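Local coordinates for protein fanconi-associated nuclease 1 homolog (Pseudomonas aeruginosa, PDB 5Y7Q) that belongs to the FAN1 family of nucleases, multidomain proteins that carry a VRR-NUC domain, and is held here in complex with nucleic acid, at residues A[370-382]-A[563-577]. Residues are numbered along the deposited sequence; the frame is centred on the assembly and turned at random.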
loop_
_atom_site.group_PDB
_atom_site.type_symbol
_atom_site.label_atom_id
_atom_site.label_comp_id
_atom_site.label_asym_id
_atom_site.label_seq_id
_atom_site.Cartn_x
_atom_site.Cartn_y
_atom_site.Cartn_z
ATOM N N PRO A 370 15.609 -13.607 27.152
ATOM C CA PRO A 370 14.782 -14.471 28.007
ATOM C C PRO A 370 14.705 -15.897 27.488
ATOM O O PRO A 370 13.613 -16.468 27.404
ATOM C CB PRO A 370 13.408 -13.787 27.976
ATOM C CG PRO A 370 13.369 -13.089 26.650
ATOM C CD PRO A 370 14.794 -12.638 26.391
ATOM N N GLU A 371 15.867 -16.469 27.153
ATOM C CA GLU A 371 16.031 -17.889 26.858
ATOM C C GLU A 371 14.904 -18.421 25.982
ATOM O O GLU A 371 13.983 -19.075 26.483
ATOM C CB GLU A 371 16.152 -18.682 28.162
ATOM C CG GLU A 371 17.166 -18.056 29.120
ATOM C CD GLU A 371 17.696 -19.023 30.163
ATOM O OE1 GLU A 371 17.499 -20.247 30.005
ATOM O OE2 GLU A 371 18.318 -18.548 31.139
ATOM N N ILE A 372 14.935 -18.079 24.690
ATOM C CA ILE A 372 13.910 -18.547 23.765
ATOM C C ILE A 372 13.759 -20.051 23.894
ATOM O O ILE A 372 14.745 -20.797 23.941
ATOM C CB ILE A 372 14.252 -18.157 22.313
ATOM C CG1 ILE A 372 15.677 -18.606 21.952
ATOM C CG2 ILE A 372 14.049 -16.656 22.086
ATOM C CD1 ILE A 372 16.259 -17.931 20.720
ATOM N N ASP A 373 12.515 -20.508 23.915
ATOM C CA ASP A 373 12.240 -21.911 24.177
ATOM C C ASP A 373 12.306 -22.618 22.833
ATOM O O ASP A 373 11.372 -22.557 22.036
ATOM C CB ASP A 373 10.874 -22.045 24.837
ATOM C CG ASP A 373 10.305 -23.431 24.719
ATOM O OD1 ASP A 373 11.049 -24.411 24.957
ATOM O OD2 ASP A 373 9.105 -23.532 24.392
ATOM N N ARG A 374 13.388 -23.345 22.598
ATOM C CA ARG A 374 13.742 -23.741 21.251
ATOM C C ARG A 374 13.679 -25.243 21.095
ATOM O O ARG A 374 13.835 -26.000 22.049
ATOM C CB ARG A 374 15.129 -23.244 20.852
ATOM C CG ARG A 374 16.300 -23.920 21.507
ATOM C CD ARG A 374 17.587 -23.243 21.040
ATOM N NE ARG A 374 18.124 -23.786 19.786
ATOM C CZ ARG A 374 18.767 -23.062 18.864
ATOM N NH1 ARG A 374 19.237 -23.643 17.760
ATOM N NH2 ARG A 374 18.922 -21.750 19.032
ATOM N N LEU A 375 13.418 -25.653 19.869
ATOM C CA LEU A 375 13.218 -27.044 19.519
ATOM C C LEU A 375 14.008 -27.280 18.246
ATOM O O LEU A 375 13.693 -26.699 17.204
ATOM C CB LEU A 375 11.733 -27.337 19.327
ATOM C CG LEU A 375 11.358 -28.601 18.560
ATOM C CD1 LEU A 375 11.487 -29.902 19.411
ATOM C CD2 LEU A 375 9.961 -28.422 17.973
ATOM N N ASP A 376 15.032 -28.125 18.328
ATOM C CA ASP A 376 15.886 -28.404 17.187
ATOM C C ASP A 376 15.322 -29.583 16.402
ATOM O O ASP A 376 14.819 -30.550 16.983
ATOM C CB ASP A 376 17.321 -28.668 17.647
ATOM C CG ASP A 376 18.033 -27.388 18.125
ATOM O OD1 ASP A 376 18.816 -26.793 17.346
ATOM O OD2 ASP A 376 17.811 -26.969 19.282
ATOM N N LEU A 377 15.357 -29.465 15.079
ATOM C CA LEU A 377 14.868 -30.493 14.174
ATOM C C LEU A 377 15.921 -30.749 13.116
ATOM O O LEU A 377 16.454 -29.803 12.531
ATOM C CB LEU A 377 13.573 -30.081 13.485
ATOM C CG LEU A 377 12.246 -30.164 14.215
ATOM C CD1 LEU A 377 11.139 -29.813 13.236
ATOM C CD2 LEU A 377 12.071 -31.555 14.743
ATOM N N CYS A 378 16.209 -32.021 12.866
ATOM C CA CYS A 378 17.108 -32.436 11.801
ATOM C C CYS A 378 16.251 -33.198 10.794
ATOM O O CYS A 378 15.812 -34.320 11.066
ATOM C CB CYS A 378 18.247 -33.278 12.374
ATOM S SG CYS A 378 19.405 -33.992 11.207
ATOM N N LEU A 379 16.003 -32.585 9.635
ATOM C CA LEU A 379 15.031 -33.093 8.678
ATOM C C LEU A 379 15.690 -33.464 7.362
ATOM O O LEU A 379 16.724 -32.904 6.978
ATOM C CB LEU A 379 13.943 -32.066 8.390
ATOM C CG LEU A 379 12.959 -31.775 9.503
ATOM C CD1 LEU A 379 12.026 -30.703 9.004
ATOM C CD2 LEU A 379 12.212 -33.049 9.869
ATOM N N ALA A 380 15.038 -34.383 6.650
ATOM C CA ALA A 380 15.535 -34.820 5.354
ATOM C C ALA A 380 15.667 -33.628 4.416
ATOM O O ALA A 380 14.958 -32.630 4.546
ATOM C CB ALA A 380 14.598 -35.864 4.748
ATOM N N PHE A 381 16.613 -33.717 3.491
ATOM C CA PHE A 381 16.714 -32.704 2.450
ATOM C C PHE A 381 15.663 -32.979 1.377
ATOM O O PHE A 381 15.654 -34.077 0.799
ATOM C CB PHE A 381 18.107 -32.681 1.844
ATOM C CG PHE A 381 18.415 -31.411 1.100
ATOM C CD1 PHE A 381 18.466 -30.200 1.772
ATOM C CD2 PHE A 381 18.647 -31.426 -0.266
ATOM C CE1 PHE A 381 18.745 -29.030 1.100
ATOM C CE2 PHE A 381 18.925 -30.257 -0.945
ATOM C CZ PHE A 381 18.975 -29.058 -0.257
ATOM N N PRO A 382 14.770 -32.022 1.084
ATOM C CA PRO A 382 13.556 -32.361 0.313
ATOM C C PRO A 382 13.818 -32.829 -1.112
ATOM O O PRO A 382 13.328 -33.900 -1.502
ATOM C CB PRO A 382 12.754 -31.048 0.336
ATOM C CG PRO A 382 13.478 -30.129 1.310
ATOM C CD PRO A 382 14.892 -30.575 1.318
ATOM N N ARG A 563 5.661 -15.065 26.013
ATOM C CA ARG A 563 6.206 -15.770 27.163
ATOM C C ARG A 563 6.186 -14.927 28.427
ATOM O O ARG A 563 6.651 -15.400 29.462
ATOM C CB ARG A 563 7.629 -16.289 26.874
ATOM C CG ARG A 563 8.788 -15.292 27.015
ATOM C CD ARG A 563 10.142 -15.957 26.662
ATOM N NE ARG A 563 10.343 -16.171 25.219
ATOM C CZ ARG A 563 10.125 -17.319 24.563
ATOM N NH1 ARG A 563 9.692 -18.403 25.204
ATOM N NH2 ARG A 563 10.347 -17.387 23.253
ATOM N N GLU A 564 5.664 -13.699 28.385
ATOM C CA GLU A 564 5.297 -13.020 29.626
ATOM C C GLU A 564 3.870 -13.323 30.070
ATOM O O GLU A 564 3.507 -13.011 31.210
ATOM C CB GLU A 564 5.472 -11.507 29.485
ATOM C CG GLU A 564 6.924 -11.055 29.466
ATOM C CD GLU A 564 7.098 -9.641 28.933
ATOM O OE1 GLU A 564 6.130 -9.089 28.352
ATOM O OE2 GLU A 564 8.207 -9.084 29.095
ATOM N N ARG A 565 3.059 -13.902 29.189
ATOM C CA ARG A 565 1.726 -14.399 29.505
ATOM C C ARG A 565 1.694 -15.895 29.774
ATOM O O ARG A 565 0.605 -16.454 29.952
ATOM C CB ARG A 565 0.759 -14.099 28.355
ATOM C CG ARG A 565 -0.051 -12.856 28.545
ATOM C CD ARG A 565 0.654 -11.706 27.931
ATOM N NE ARG A 565 -0.211 -10.544 27.937
ATOM C CZ ARG A 565 0.076 -9.409 28.551
ATOM N NH1 ARG A 565 1.227 -9.301 29.207
ATOM N NH2 ARG A 565 -0.783 -8.389 28.496
ATOM N N GLU A 566 2.844 -16.560 29.770
ATOM C CA GLU A 566 2.894 -18.020 29.717
ATOM C C GLU A 566 1.966 -18.520 28.606
ATOM O O GLU A 566 1.077 -19.350 28.808
ATOM C CB GLU A 566 2.567 -18.660 31.080
ATOM C CG GLU A 566 3.601 -18.390 32.210
ATOM C CD GLU A 566 4.114 -19.667 32.914
ATOM O OE1 GLU A 566 3.716 -20.789 32.518
ATOM O OE2 GLU A 566 4.925 -19.552 33.867
ATOM N N MET A 567 2.148 -17.956 27.446
ATOM C CA MET A 567 1.564 -18.520 26.248
ATOM C C MET A 567 2.508 -19.551 25.652
ATOM O O MET A 567 3.734 -19.422 25.751
ATOM C CB MET A 567 1.287 -17.435 25.213
ATOM C CG MET A 567 -0.021 -16.717 25.436
ATOM S SD MET A 567 0.033 -15.007 24.899
ATOM C CE MET A 567 -1.526 -14.418 25.560
ATOM N N PRO A 568 1.939 -20.560 25.062
ATOM C CA PRO A 568 2.739 -21.617 24.437
ATOM C C PRO A 568 3.331 -21.237 23.083
ATOM O O PRO A 568 2.731 -21.506 22.044
ATOM C CB PRO A 568 1.730 -22.761 24.306
ATOM C CG PRO A 568 0.430 -22.060 24.163
ATOM C CD PRO A 568 0.511 -20.892 25.096
ATOM N N VAL A 569 4.491 -20.597 23.076
ATOM C CA VAL A 569 5.278 -20.381 21.871
ATOM C C VAL A 569 6.552 -21.209 21.934
ATOM O O VAL A 569 7.077 -21.518 23.011
ATOM C CB VAL A 569 5.640 -18.902 21.713
ATOM C CG1 VAL A 569 4.416 -18.086 21.390
ATOM C CG2 VAL A 569 6.304 -18.418 23.006
ATOM N N ALA A 570 7.060 -21.555 20.760
ATOM C CA ALA A 570 8.358 -22.207 20.639
ATOM C C ALA A 570 8.980 -21.788 19.316
ATOM O O ALA A 570 8.266 -21.440 18.369
ATOM C CB ALA A 570 8.234 -23.730 20.703
ATOM N N VAL A 571 10.312 -21.804 19.257
ATOM C CA VAL A 571 11.046 -21.507 18.027
ATOM C C VAL A 571 11.736 -22.782 17.579
ATOM O O VAL A 571 12.364 -23.474 18.387
ATOM C CB VAL A 571 12.064 -20.362 18.202
ATOM C CG1 VAL A 571 12.821 -20.128 16.905
ATOM C CG2 VAL A 571 11.350 -19.097 18.588
ATOM N N CYS A 572 11.619 -23.090 16.298
ATOM C CA CYS A 572 12.122 -24.339 15.748
ATOM C C CYS A 572 13.240 -24.066 14.749
ATOM O O CYS A 572 13.006 -23.463 13.697
ATOM C CB CYS A 572 10.981 -25.102 15.094
ATOM S SG CYS A 572 11.529 -26.366 14.002
ATOM N N TYR A 573 14.442 -24.520 15.070
ATOM C CA TYR A 573 15.610 -24.338 14.219
ATOM C C TYR A 573 15.904 -25.639 13.473
ATOM O O TYR A 573 16.083 -26.690 14.098
ATOM C CB TYR A 573 16.814 -23.915 15.060
ATOM C CG TYR A 573 16.679 -22.559 15.731
ATOM C CD1 TYR A 573 17.205 -21.409 15.132
ATOM C CD2 TYR A 573 16.050 -22.424 16.967
ATOM C CE1 TYR A 573 17.108 -20.161 15.738
ATOM C CE2 TYR A 573 15.947 -21.172 17.586
ATOM C CZ TYR A 573 16.475 -20.046 16.959
ATOM O OH TYR A 573 16.390 -18.803 17.546
ATOM N N VAL A 574 15.985 -25.566 12.144
ATOM C CA VAL A 574 16.088 -26.749 11.293
ATOM C C VAL A 574 17.471 -26.844 10.647
ATOM O O VAL A 574 18.015 -25.846 10.152
ATOM C CB VAL A 574 14.970 -26.720 10.233
ATOM C CG1 VAL A 574 15.144 -27.828 9.191
ATOM C CG2 VAL A 574 13.648 -26.845 10.925
ATOM N N ARG A 575 18.040 -28.052 10.666
ATOM C CA ARG A 575 19.191 -28.455 9.865
ATOM C C ARG A 575 18.754 -29.525 8.869
ATOM O O ARG A 575 17.767 -30.235 9.086
ATOM C CB ARG A 575 20.324 -29.041 10.716
ATOM C CG ARG A 575 20.942 -28.169 11.790
ATOM C CD ARG A 575 22.016 -28.986 12.586
ATOM N NE ARG A 575 21.599 -30.377 12.829
ATOM C CZ ARG A 575 22.269 -31.260 13.573
ATOM N NH1 ARG A 575 21.805 -32.498 13.713
ATOM N NH2 ARG A 575 23.398 -30.917 14.181
ATOM N N TRP A 576 19.500 -29.654 7.775
ATOM C CA TRP A 576 19.194 -30.654 6.763
ATOM C C TRP A 576 20.167 -31.828 6.843
ATOM O O TRP A 576 21.364 -31.651 7.091
ATOM C CB TRP A 576 19.253 -30.066 5.356
ATOM C CG TRP A 576 18.374 -28.898 5.096
ATOM C CD1 TRP A 576 18.774 -27.639 4.750
ATOM C CD2 TRP A 576 16.940 -28.874 5.113
ATOM N NE1 TRP A 576 17.681 -26.834 4.562
ATOM C CE2 TRP A 576 16.543 -27.565 4.775
ATOM C CE3 TRP A 576 15.954 -29.832 5.387
ATOM C CZ2 TRP A 576 15.203 -27.182 4.707
ATOM C CZ3 TRP A 576 14.624 -29.458 5.319
ATOM C CH2 TRP A 576 14.258 -28.139 4.978
ATOM N N HIS A 577 19.649 -33.027 6.599
ATOM C CA HIS A 577 20.442 -34.247 6.575
ATOM C C HIS A 577 20.612 -34.705 5.130
ATOM O O HIS A 577 19.619 -34.852 4.407
ATOM C CB HIS A 577 19.770 -35.340 7.414
ATOM C CG HIS A 577 20.490 -36.653 7.393
ATOM N ND1 HIS A 577 20.500 -37.482 6.290
ATOM C CD2 HIS A 577 21.221 -37.286 8.343
ATOM C CE1 HIS A 577 21.211 -38.565 6.558
ATOM N NE2 HIS A 577 21.659 -38.472 7.797
#
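Val571 N bonds to Asp373 O (3.1 Å) and Leu375 N to Val571 O (2.8 Å), starting the regular backbone ladder that pairs strand 374-380 in parallel with strand 569-577; it ends weakly at Phe381 N to His577 O.

On one face of the sheet, the guanidinium of Arg374 lies flat over the ring of Tyr573, planes 1° apart and Arg374 CZ 3.8 Å from the centroid of the Tyr573 ring, a stacked cation-pi pair. A bend at chi3 (-87°) swings the group back over the ring, where Arg374 grips the Asp376 carboxylate side-on in a two-bond salt bridge, Arg374 NE to Asp376 OD2 and Arg374 NH1 to Asp376 OD1 (3.2 Å each), holding the guanidinium flat. At the ring's edge, Ile372 reaches the Tyr573 hydroxyl with CD1.

The other face is apolar, as suits the side packed against helix 388-396: Leu377 CD1 touches Cys572 SG (3.6 Å), and Leu379 leans on Val574. Beyond the strand, Phe381 points its edge at the face of the Trp576 five-membered ring, a T-shaped pair with planes at 82°; Pro382 CD covers the same indole face.

Strand 374-380 is an outermost strand of the mixed, helix-flanked sheet, consistent with the restriction-endonuclease-like fold of VRR-NUC domains.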